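Local coordinates for citrate lyase, subunit 1 (Methanosaeta concilii, PDB 6HXI), which is a subunit of ATP citrate lyase, which probably converts citrate, ATP and coenzyme A to oxaloacetate, acetyl-CoA, ADP and phosphate, at residues 305-311 and 345-351; 273-279 and 300-306; 247-251 and 316-320. One frame throughout, in Å; residues are numbered along the deposited sequence.

Contact 1 of 3, residues 305-311 and 345-351. With COA (coenzyme A), chain G; FLC (citrate anion), chain M.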
loop_
_atom_site.group_PDB
_atom_site.type_symbol
_atom_site.label_atom_id
_atom_site.label_comp_id
_atom_site.label_asym_id
_atom_site.label_seq_id
_atom_site.Cartn_x
_atom_site.Cartn_y
_atom_site.Cartn_z
ATOM N N TYR C 305 -7.389 48.517 22.253
ATOM C CA TYR C 305 -7.179 47.167 21.727
ATOM C C TYR C 305 -5.727 46.802 22.048
ATOM O O TYR C 305 -4.838 47.640 21.919
ATOM C CB TYR C 305 -7.508 47.034 20.225
ATOM C CG TYR C 305 -6.469 47.615 19.295
ATOM C CD1 TYR C 305 -6.482 48.967 18.960
ATOM C CD2 TYR C 305 -5.480 46.813 18.736
ATOM C CE1 TYR C 305 -5.527 49.506 18.104
ATOM C CE2 TYR C 305 -4.506 47.344 17.894
ATOM C CZ TYR C 305 -4.539 48.690 17.572
ATOM O OH TYR C 305 -3.578 49.210 16.751
ATOM N N SER C 306 -5.495 45.597 22.547
ATOM C CA SER C 306 -4.161 45.112 22.903
ATOM C C SER C 306 -4.222 43.602 23.038
ATOM O O SER C 306 -5.221 43.005 22.672
ATOM C CB SER C 306 -3.694 45.747 24.210
ATOM O OG SER C 306 -4.633 45.442 25.227
ATOM N N GLY C 307 -3.164 43.001 23.544
ATOM C CA GLY C 307 -3.106 41.554 23.744
ATOM C C GLY C 307 -3.116 40.752 22.462
ATOM O O GLY C 307 -3.678 39.656 22.414
ATOM N N ASP C 308 -2.487 41.307 21.417
ATOM C CA ASP C 308 -2.346 40.730 20.071
ATOM C C ASP C 308 -3.676 40.218 19.462
ATOM O O ASP C 308 -3.805 39.006 19.240
ATOM C CB ASP C 308 -1.249 39.651 20.021
ATOM C CG ASP C 308 -0.797 39.240 18.613
ATOM O OD1 ASP C 308 -0.905 40.081 17.667
ATOM O OD2 ASP C 308 -0.304 38.095 18.459
ATOM N N PRO C 309 -4.665 41.113 19.155
ATOM C CA PRO C 309 -5.900 40.635 18.509
ATOM C C PRO C 309 -5.657 40.286 17.042
ATOM O O PRO C 309 -4.815 40.919 16.406
ATOM C CB PRO C 309 -6.866 41.819 18.652
ATOM C CG PRO C 309 -6.022 43.017 18.836
ATOM C CD PRO C 309 -4.682 42.588 19.355
ATOM N N ASN C 310 -6.387 39.279 16.496
ATOM C CA ASN C 310 -6.233 38.892 15.097
ATOM C C ASN C 310 -6.859 39.912 14.136
ATOM O O ASN C 310 -7.558 40.829 14.571
ATOM C CB ASN C 310 -6.754 37.464 14.833
ATOM C CG ASN C 310 -8.222 37.232 15.114
ATOM O OD1 ASN C 310 -9.104 38.009 14.723
ATOM N ND2 ASN C 310 -8.523 36.104 15.745
ATOM N N THR C 311 -6.599 39.739 12.824
ATOM C CA THR C 311 -7.101 40.581 11.734
ATOM C C THR C 311 -8.630 40.763 11.762
ATOM O O THR C 311 -9.109 41.879 11.623
ATOM C CB THR C 311 -6.605 40.017 10.394
ATOM O OG1 THR C 311 -5.189 40.028 10.419
ATOM C CG2 THR C 311 -7.104 40.816 9.189
ATOM N N PHE C 345 4.313 42.621 21.607
ATOM C CA PHE C 345 3.947 41.373 20.947
ATOM C C PHE C 345 2.794 41.495 19.961
ATOM O O PHE C 345 2.709 40.655 19.070
ATOM C CB PHE C 345 3.697 40.242 21.964
ATOM C CG PHE C 345 2.504 40.385 22.886
ATOM C CD1 PHE C 345 2.599 41.125 24.067
ATOM C CD2 PHE C 345 1.307 39.739 22.603
ATOM C CE1 PHE C 345 1.498 41.234 24.935
ATOM C CE2 PHE C 345 0.206 39.857 23.463
ATOM C CZ PHE C 345 0.312 40.596 24.624
ATOM N N THR C 346 1.918 42.503 20.103
ATOM C CA THR C 346 0.811 42.753 19.172
ATOM C C THR C 346 1.406 42.905 17.796
ATOM O O THR C 346 2.287 43.743 17.594
ATOM C CB THR C 346 0.011 43.988 19.604
ATOM O OG1 THR C 346 -0.600 43.731 20.876
ATOM C CG2 THR C 346 -1.078 44.402 18.589
ATOM N N ASP C 347 0.981 42.052 16.867
ATOM C CA ASP C 347 1.463 42.087 15.490
ATOM C C ASP C 347 0.862 43.291 14.733
ATOM O O ASP C 347 -0.347 43.354 14.513
ATOM C CB ASP C 347 1.137 40.760 14.781
ATOM C CG ASP C 347 2.068 40.471 13.623
ATOM O OD1 ASP C 347 2.005 41.208 12.606
ATOM O OD2 ASP C 347 2.879 39.523 13.739
ATOM N N VAL C 348 1.705 44.242 14.334
ATOM C CA VAL C 348 1.227 45.462 13.665
ATOM C C VAL C 348 0.724 45.173 12.234
ATOM O O VAL C 348 -0.190 45.849 11.760
ATOM C CB VAL C 348 2.285 46.599 13.720
ATOM C CG1 VAL C 348 1.750 47.900 13.108
ATOM C CG2 VAL C 348 2.767 46.838 15.152
ATOM N N ALA C 349 1.311 44.165 11.564
ATOM C CA ALA C 349 0.938 43.769 10.209
ATOM C C ALA C 349 -0.457 43.186 10.172
ATOM O O ALA C 349 -1.237 43.564 9.298
ATOM C CB ALA C 349 1.932 42.764 9.656
ATOM N N LYS C 350 -0.758 42.229 11.091
ATOM C CA LYS C 350 -2.055 41.530 11.208
ATOM C C LYS C 350 -3.161 42.479 11.666
ATOM O O LYS C 350 -4.258 42.449 11.101
ATOM C CB LYS C 350 -1.969 40.333 12.186
ATOM C CG LYS C 350 -1.058 39.209 11.735
ATOM C CD LYS C 350 -1.036 38.083 12.758
ATOM C CE LYS C 350 0.031 37.072 12.424
ATOM N NZ LYS C 350 0.116 35.995 13.445
ATOM N N THR C 351 -2.877 43.315 12.702
ATOM C CA THR C 351 -3.851 44.282 13.228
ATOM C C THR C 351 -4.157 45.357 12.177
ATOM O O THR C 351 -5.336 45.578 11.877
ATOM C CB THR C 351 -3.434 44.884 14.582
ATOM O OG1 THR C 351 -2.231 45.624 14.446
ATOM C CG2 THR C 351 -3.323 43.853 15.686
HETATM N N1A COA G . -10.551 21.527 22.447
HETATM C C2A COA G . -10.845 22.056 23.640
HETATM N N3A COA G . -10.304 23.125 24.240
HETATM C C4A COA G . -9.306 23.639 23.503
HETATM C C5A COA G . -8.884 23.198 22.261
HETATM C C6A COA G . -9.577 22.104 21.704
HETATM N N6A COA G . -9.347 21.633 20.479
HETATM N N7A COA G . -7.766 23.903 21.844
HETATM C C8A COA G . -7.548 24.748 22.820
HETATM N N9A COA G . -8.436 24.643 23.860
HETATM C C1B COA G . -8.446 25.405 25.108
HETATM C C2B COA G . -7.161 25.348 25.925
HETATM O O2B COA G . -7.102 24.157 26.713
HETATM C C3B COA G . -7.324 26.607 26.783
HETATM O O3B COA G . -8.216 26.389 27.899
HETATM P P3B COA G . -8.149 27.217 29.260
HETATM O O7A COA G . -8.205 28.661 28.894
HETATM O O8A COA G . -9.309 26.757 30.067
HETATM O O9A COA G . -6.843 26.784 29.951
HETATM C C4B COA G . -8.098 27.575 25.881
HETATM O O4B COA G . -8.652 26.774 24.816
HETATM C C5B COA G . -7.291 28.714 25.311
HETATM O O5B COA G . -6.042 28.172 24.839
HETATM P P1A COA G . -4.626 28.949 25.091
HETATM O O1A COA G . -3.513 28.470 24.233
HETATM O O2A COA G . -4.264 29.015 26.566
HETATM O O3A COA G . -5.154 30.377 24.612
HETATM P P2A COA G . -4.614 31.823 24.223
HETATM O O4A COA G . -4.313 31.870 22.779
HETATM O O5A COA G . -5.742 32.769 24.567
HETATM O O6A COA G . -3.294 32.106 25.119
HETATM C CBP COA G . -2.554 34.010 26.453
HETATM C CCP COA G . -3.364 32.710 26.424
HETATM C CDP COA G . -2.635 34.593 27.870
HETATM C CEP COA G . -1.077 33.758 26.091
HETATM C CAP COA G . -3.169 35.001 25.426
HETATM O OAP COA G . -4.580 35.051 25.543
HETATM C C9P COA G . -2.613 36.419 25.426
HETATM O O9P COA G . -1.555 36.665 24.842
HETATM N N8P COA G . -3.335 37.351 26.069
HETATM C C7P COA G . -2.882 38.726 26.237
HETATM C C6P COA G . -2.638 39.059 27.683
HETATM C C5P COA G . -2.268 40.510 27.883
HETATM O O5P COA G . -2.682 41.378 27.116
HETATM N N4P COA G . -1.459 40.777 28.907
HETATM C C3P COA G . -0.924 42.107 29.170
HETATM C C2P COA G . 0.283 42.431 28.314
HETATM S S1P COA G . 0.905 44.018 28.937
HETATM C CAC FLC M . 0.200 47.260 22.321
HETATM C CA FLC M . 0.104 46.822 23.778
HETATM C CB FLC M . 0.400 45.343 24.082
HETATM C CBC FLC M . 1.776 44.984 23.475
HETATM C CG FLC M . 0.384 45.090 25.599
HETATM C CGC FLC M . -0.356 46.118 26.449
HETATM O OA1 FLC M . -0.424 46.576 21.466
HETATM O OA2 FLC M . 0.853 48.312 22.064
HETATM O OB1 FLC M . 1.784 44.133 22.565
HETATM O OB2 FLC M . 2.783 45.567 23.935
HETATM O OG1 FLC M . -1.578 45.960 26.637
HETATM O OG2 FLC M . 0.298 47.085 26.913
HETATM O OHB FLC M . -0.607 44.530 23.495
HETATM O O HOH W 1 -1.473 47.670 16.086
#
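Asp308 and Thr346 are laced together where two loops of the citrate-binding domain, one leaving strand 301-306 and one leading into helix 348-361, form one wall of the citrate site and touch coenzyme A. Two hydrogen bonds run across the loops: Asp308 N gives to Thr346 OG1 over 3.1 Å, and Asp347 N gives to Asp308 OD1 over 2.8 Å. The second is almost straight at 177°, although it meets OD1 from well above the carboxylate plane. Asp308 carries its carboxylate over to the other loop because CG points away from its backbone N (chi1 -166°). Further along, Thr311 OG1 donates to Lys350 O at 2.7 Å.

Citrate is gripped by the same backbones. Gly307 N donates to its hydroxyl OHB, which in turn donates to Thr346 OG1 at 2.7 Å, so that this one threonine oxygen serves both the ligand and the opposite loop. Phe345 N and Thr346 N both give to citrate OB1; Asn344 and Arg377 of this chain, and Gly180 of a neighbouring alpha-subunit chain, also bond the anion.

Ring contacts centre on Phe345. Citrate OB1 sits over one face, 3.4 Å above the plane and displaced toward the rim, while coenzyme A C2P lies near the ring plane, 3.8 Å from CE1. CD2 touches Asp308 CB. Replacing Phe345 by an alanine removes the ring and would probably open a gap between Gly307, Asp308 and the coenzyme A arm.

Asp347 is the N-cap of helix 348-361, and its OD1 makes weak bonds to Ala349 N and Lys350 N. Four residues on, Thr351 OG1 donates to Asp347 O and accepts from a water that lies 2.7 Å from Tyr305 OH.

Contact 2 of 3, residues 273-279 and 300-306; sequences VWTMVAG and ANYGEYS
Tyr305 lays its ring over Ala278 at the tight end of this contact, with Ala278 CB 3.9 Å from the ring centroid in a CH-pi contact over one face. The ring reaches that place because CG stands between the backbone N and the carbonyl carbon (chi1 76°), and Met276 CG packs against CE1. Here the backbones form a single bridge: Gly279 N donates to Tyr305 O at 2.8 Å, whereas Tyr305 N makes only a weak bond to Val277 O. Gly279, the N-cap of helix 280-292, has backbone angles that would jam a side chain against the preceding carbonyl.

A second tight patch lies at the other end, where Ala300 CB sits over the five-membered ring of Trp274, 3.4 Å from its centroid. Alongside it, the amide of Asn301 stands in for a missing strand partner. Its OD1 accepts from Thr275 N at 3.1 Å and its ND2 gives to Thr275 O at 3.3 Å, both in the carbonyl planes and on lone pairs.

Between the two patches packing gives way to water, which bridges the backbones where they stand farther apart. One water accepts from Val277 N at 2.8 Å, gives a weak bond to Gly303 O and also bonds Thr275 OG1. Gly303 suits the spot, since a side chain would crowd Asn301 ND2.

Strands 273-275 and 301-306, whose directions differ by 16° and which belong to different sheets, are thus joined by an amide near one end and a water midway, which gives partners to Thr275 N and O and to Val277 N, groups that would otherwise probably lack them on this side.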
loop_
_atom_site.group_PDB
_atom_site.type_symbol
_atom_site.label_atom_id
_atom_site.label_comp_id
_atom_site.label_asym_id
_atom_site.label_seq_id
_atom_site.Cartn_x
_atom_site.Cartn_y
_atom_site.Cartn_z
ATOM N N VAL C 273 -13.218 64.145 17.356
ATOM C CA VAL C 273 -11.953 63.431 17.609
ATOM C C VAL C 273 -12.201 61.950 17.961
ATOM O O VAL C 273 -12.734 61.624 19.034
ATOM C CB VAL C 273 -10.984 64.099 18.624
ATOM C CG1 VAL C 273 -9.617 63.394 18.627
ATOM C CG2 VAL C 273 -10.828 65.584 18.354
ATOM N N TRP C 274 -11.810 61.064 17.059
ATOM C CA TRP C 274 -11.961 59.642 17.327
ATOM C C TRP C 274 -10.593 59.002 17.500
ATOM O O TRP C 274 -9.586 59.465 16.930
ATOM C CB TRP C 274 -12.801 58.940 16.257
ATOM C CG TRP C 274 -14.241 59.350 16.265
ATOM C CD1 TRP C 274 -14.768 60.510 15.775
ATOM C CD2 TRP C 274 -15.343 58.594 16.784
ATOM N NE1 TRP C 274 -16.132 60.521 15.952
ATOM C CE2 TRP C 274 -16.513 59.354 16.562
ATOM C CE3 TRP C 274 -15.455 57.356 17.435
ATOM C CZ2 TRP C 274 -17.774 58.918 16.971
ATOM C CZ3 TRP C 274 -16.711 56.910 17.812
ATOM C CH2 TRP C 274 -17.848 57.687 17.585
ATOM N N THR C 275 -10.545 57.974 18.336
ATOM C CA THR C 275 -9.290 57.313 18.616
ATOM C C THR C 275 -9.366 55.798 18.500
ATOM O O THR C 275 -10.362 55.169 18.891
ATOM C CB THR C 275 -8.765 57.711 20.010
ATOM O OG1 THR C 275 -9.740 57.391 21.014
ATOM C CG2 THR C 275 -8.329 59.175 20.094
ATOM N N MET C 276 -8.284 55.212 17.996
ATOM C CA MET C 276 -8.117 53.773 17.928
ATOM C C MET C 276 -6.689 53.507 18.356
ATOM O O MET C 276 -5.787 53.328 17.533
ATOM C CB MET C 276 -8.469 53.194 16.561
ATOM C CG MET C 276 -8.442 51.686 16.567
ATOM S SD MET C 276 -9.283 50.943 15.166
ATOM C CE MET C 276 -8.527 51.858 13.798
ATOM N N VAL C 277 -6.491 53.566 19.671
ATOM C CA VAL C 277 -5.184 53.432 20.311
ATOM C C VAL C 277 -4.967 52.023 20.858
ATOM O O VAL C 277 -5.864 51.436 21.463
ATOM C CB VAL C 277 -4.940 54.540 21.381
ATOM C CG1 VAL C 277 -3.551 54.424 21.992
ATOM C CG2 VAL C 277 -5.146 55.931 20.784
ATOM N N ALA C 278 -3.776 51.490 20.609
ATOM C CA ALA C 278 -3.368 50.200 21.095
ATOM C C ALA C 278 -2.800 50.319 22.515
ATOM O O ALA C 278 -1.918 51.146 22.775
ATOM C CB ALA C 278 -2.339 49.615 20.163
ATOM N N GLY C 279 -3.337 49.527 23.432
ATOM C CA GLY C 279 -2.848 49.469 24.807
ATOM C C GLY C 279 -3.608 50.283 25.823
ATOM O O GLY C 279 -4.070 51.386 25.525
ATOM N N ALA C 300 -14.745 62.057 21.135
ATOM C CA ALA C 300 -15.896 61.235 20.802
ATOM C C ALA C 300 -15.959 59.870 21.489
ATOM O O ALA C 300 -17.055 59.304 21.629
ATOM C CB ALA C 300 -15.974 61.063 19.308
ATOM N N ASN C 301 -14.794 59.327 21.895
ATOM C CA ASN C 301 -14.745 58.014 22.533
ATOM C C ASN C 301 -13.441 57.754 23.282
ATOM O O ASN C 301 -12.447 58.461 23.074
ATOM C CB ASN C 301 -14.902 56.910 21.468
ATOM C CG ASN C 301 -13.655 56.713 20.627
ATOM O OD1 ASN C 301 -13.203 57.606 19.908
ATOM N ND2 ASN C 301 -13.046 55.556 20.732
ATOM N N TYR C 302 -13.450 56.703 24.122
ATOM C CA TYR C 302 -12.283 56.142 24.789
ATOM C C TYR C 302 -12.301 54.682 24.384
ATOM O O TYR C 302 -13.217 53.944 24.745
ATOM C CB TYR C 302 -12.250 56.290 26.335
ATOM C CG TYR C 302 -11.139 55.444 26.916
ATOM C CD1 TYR C 302 -9.811 55.859 26.839
ATOM C CD2 TYR C 302 -11.388 54.148 27.364
ATOM C CE1 TYR C 302 -8.765 55.014 27.207
ATOM C CE2 TYR C 302 -10.346 53.288 27.719
ATOM C CZ TYR C 302 -9.038 53.740 27.673
ATOM O OH TYR C 302 -8.010 52.912 28.067
ATOM N N GLY C 303 -11.307 54.299 23.611
ATOM C CA GLY C 303 -11.147 52.941 23.109
ATOM C C GLY C 303 -9.749 52.411 23.359
ATOM O O GLY C 303 -8.809 53.180 23.629
ATOM N N GLU C 304 -9.606 51.088 23.224
ATOM C CA GLU C 304 -8.375 50.356 23.495
ATOM C C GLU C 304 -8.466 48.949 22.890
ATOM O O GLU C 304 -9.493 48.283 23.003
ATOM C CB GLU C 304 -8.240 50.249 25.033
ATOM C CG GLU C 304 -6.937 49.714 25.557
ATOM C CD GLU C 304 -6.954 48.232 25.874
ATOM O OE1 GLU C 304 -7.549 47.831 26.900
ATOM O OE2 GLU C 304 -6.364 47.467 25.083
ATOM N N TYR C 305 -7.389 48.517 22.253
ATOM C CA TYR C 305 -7.179 47.167 21.727
ATOM C C TYR C 305 -5.727 46.802 22.048
ATOM O O TYR C 305 -4.838 47.640 21.919
ATOM C CB TYR C 305 -7.508 47.034 20.225
ATOM C CG TYR C 305 -6.469 47.615 19.295
ATOM C CD1 TYR C 305 -6.482 48.967 18.960
ATOM C CD2 TYR C 305 -5.480 46.813 18.736
ATOM C CE1 TYR C 305 -5.527 49.506 18.104
ATOM C CE2 TYR C 305 -4.506 47.344 17.894
ATOM C CZ TYR C 305 -4.539 48.690 17.572
ATOM O OH TYR C 305 -3.578 49.210 16.751
ATOM N N SER C 306 -5.495 45.597 22.547
ATOM C CA SER C 306 -4.161 45.112 22.903
ATOM C C SER C 306 -4.222 43.602 23.038
ATOM O O SER C 306 -5.221 43.005 22.672
ATOM C CB SER C 306 -3.694 45.747 24.210
ATOM O OG SER C 306 -4.633 45.442 25.227
HETATM O O HOH W 2 -8.750 54.318 21.166
#

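Contact 3 of 3, residues 247-251 and 316-320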
loop_
_atom_site.group_PDB
_atom_site.type_symbol
_atom_site.label_atom_id
_atom_site.label_comp_id
_atom_site.label_asym_id
_atom_site.label_seq_id
_atom_site.Cartn_x
_atom_site.Cartn_y
_atom_site.Cartn_z
ATOM N N GLU C 247 -23.323 49.127 19.604
ATOM C CA GLU C 247 -21.938 49.112 19.139
ATOM C C GLU C 247 -20.995 48.696 20.273
ATOM O O GLU C 247 -20.125 47.843 20.060
ATOM C CB GLU C 247 -21.531 50.486 18.581
ATOM C CG GLU C 247 -22.320 50.917 17.349
ATOM C CD GLU C 247 -23.702 51.498 17.602
ATOM O OE1 GLU C 247 -23.862 52.290 18.561
ATOM O OE2 GLU C 247 -24.629 51.152 16.835
ATOM N N GLU C 248 -21.184 49.284 21.475
ATOM C CA GLU C 248 -20.386 48.980 22.663
ATOM C C GLU C 248 -20.558 47.530 23.102
ATOM O O GLU C 248 -19.580 46.887 23.484
ATOM C CB GLU C 248 -20.754 49.905 23.822
ATOM C CG GLU C 248 -20.173 51.294 23.690
ATOM C CD GLU C 248 -20.367 52.168 24.909
ATOM O OE1 GLU C 248 -20.359 51.636 26.042
ATOM O OE2 GLU C 248 -20.471 53.400 24.730
ATOM N N LEU C 249 -21.804 47.024 23.050
ATOM C CA LEU C 249 -22.136 45.652 23.425
ATOM C C LEU C 249 -21.608 44.645 22.403
ATOM O O LEU C 249 -21.274 43.520 22.780
ATOM C CB LEU C 249 -23.652 45.501 23.690
ATOM C CG LEU C 249 -24.144 46.237 24.962
ATOM C CD1 LEU C 249 -25.562 46.751 24.813
ATOM C CD2 LEU C 249 -23.993 45.360 26.221
ATOM N N PHE C 250 -21.474 45.074 21.125
ATOM C CA PHE C 250 -20.908 44.271 20.038
ATOM C C PHE C 250 -19.405 44.076 20.265
ATOM O O PHE C 250 -18.893 42.983 20.030
ATOM C CB PHE C 250 -21.174 44.937 18.670
ATOM C CG PHE C 250 -20.414 44.341 17.509
ATOM C CD1 PHE C 250 -20.647 43.035 17.100
ATOM C CD2 PHE C 250 -19.449 45.078 16.838
ATOM C CE1 PHE C 250 -19.923 42.475 16.039
ATOM C CE2 PHE C 250 -18.743 44.525 15.761
ATOM C CZ PHE C 250 -18.983 43.226 15.368
ATOM N N ILE C 251 -18.706 45.141 20.732
ATOM C CA ILE C 251 -17.269 45.150 21.016
ATOM C C ILE C 251 -16.979 44.277 22.250
ATOM O O ILE C 251 -16.033 43.473 22.229
ATOM C CB ILE C 251 -16.711 46.606 21.090
ATOM C CG1 ILE C 251 -16.844 47.351 19.722
ATOM C CG2 ILE C 251 -15.281 46.670 21.608
ATOM C CD1 ILE C 251 -16.273 46.631 18.445
ATOM N N HIS C 316 -13.525 44.075 12.669
ATOM C CA HIS C 316 -14.845 44.347 13.262
ATOM C C HIS C 316 -14.852 45.558 14.169
ATOM O O HIS C 316 -15.817 46.313 14.154
ATOM C CB HIS C 316 -15.411 43.117 13.972
ATOM C CG HIS C 316 -15.786 42.025 13.025
ATOM N ND1 HIS C 316 -15.211 40.764 13.110
ATOM C CD2 HIS C 316 -16.639 42.046 11.975
ATOM C CE1 HIS C 316 -15.742 40.058 12.123
ATOM N NE2 HIS C 316 -16.606 40.785 11.414
ATOM N N TYR C 317 -13.758 45.762 14.926
ATOM C CA TYR C 317 -13.548 46.898 15.807
ATOM C C TYR C 317 -13.467 48.191 14.988
ATOM O O TYR C 317 -14.140 49.163 15.328
ATOM C CB TYR C 317 -12.260 46.692 16.614
ATOM C CG TYR C 317 -12.040 47.715 17.707
ATOM C CD1 TYR C 317 -12.562 47.524 18.985
ATOM C CD2 TYR C 317 -11.281 48.857 17.475
ATOM C CE1 TYR C 317 -12.346 48.456 20.000
ATOM C CE2 TYR C 317 -11.049 49.788 18.486
ATOM C CZ TYR C 317 -11.597 49.594 19.742
ATOM O OH TYR C 317 -11.377 50.526 20.728
ATOM N N THR C 318 -12.632 48.204 13.926
ATOM C CA THR C 318 -12.425 49.358 13.047
ATOM C C THR C 318 -13.719 49.699 12.313
ATOM O O THR C 318 -14.014 50.880 12.142
ATOM C CB THR C 318 -11.213 49.148 12.093
ATOM O OG1 THR C 318 -10.070 48.721 12.833
ATOM C CG2 THR C 318 -10.839 50.416 11.312
ATOM N N CYS C 319 -14.495 48.670 11.905
ATOM C CA CYS C 319 -15.792 48.823 11.227
ATOM C C CYS C 319 -16.778 49.533 12.148
ATOM O O CYS C 319 -17.541 50.378 11.682
ATOM C CB CYS C 319 -16.341 47.468 10.784
ATOM S SG CYS C 319 -15.653 46.857 9.224
ATOM N N THR C 320 -16.747 49.190 13.457
ATOM C CA THR C 320 -17.603 49.782 14.491
ATOM C C THR C 320 -17.297 51.272 14.678
ATOM O O THR C 320 -18.229 52.076 14.684
ATOM C CB THR C 320 -17.497 48.995 15.806
ATOM O OG1 THR C 320 -17.666 47.614 15.531
ATOM C CG2 THR C 320 -18.532 49.427 16.833
#
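Helices 246-256 and 311-325 run antiparallel here, the axes of segments 247-251 and 316-320 inclined at 170° and 10.5 Å apart at closest, with Glu247 opposite Thr320 and Ile251 opposite Tyr317. No hydrogen bond crosses between the segments; side chains fill the interface. Thr320 stands at its middle. Its OG1 donates back to His316 O at 2.6 Å, which fixes its rotation and aims CG2 at Glu247 CB, 3.6 Å away. The same carbonyl also accepts from Thr320 N, the two donors arriving from opposite faces of its plane. Ile251 and Thr320 meet tip to tip, with CD1 3.4 Å from OG1. Phe250, its CG anti to the backbone N (chi1 169°), swings the ring edge toward the other helix: CE2 lies 3.3 Å from Thr320 OG1, and CZ rests on His316 CB. At the far end Ile251 CG2 abuts the edge of the Tyr317 ring, 3.8 Å from CE1.

Glu247 forms a salt bridge with Arg327. Strand 261-266 lines this pair of helices, Leu264 touching both Ile251 and Thr320 while Lys263 O accepts from Tyr317 OH. Thr318 and Cys319 pack instead on helix 348-361.

Overall arrangement
Within the citrate-binding domain, contact 2 is nested inside the loop closed by contact 3, and the segments of contacts 1 and 3 alternate along the chain. Strand 301-306 belongs to contact 2 and delivers Tyr305 and Ser306 to contact 1, whose centre is about 14 Å away; helix 311-325 then carries the chain on into contact 3. Contacts 2 and 3 lie closest, about 12 Å between centres, and they touch: Met276 SD packs on Thr318 OG1 at 3.3 Å, and Tyr317 OH makes a weak bond to Glu304 N. Contact 1 hydrogen-bonds citrate and packs on coenzyme A. The shared Ser306 side chain lies about 3 Å from citrate, whereas the Tyr317 side chain of contact 3 remains about 11 Å from it.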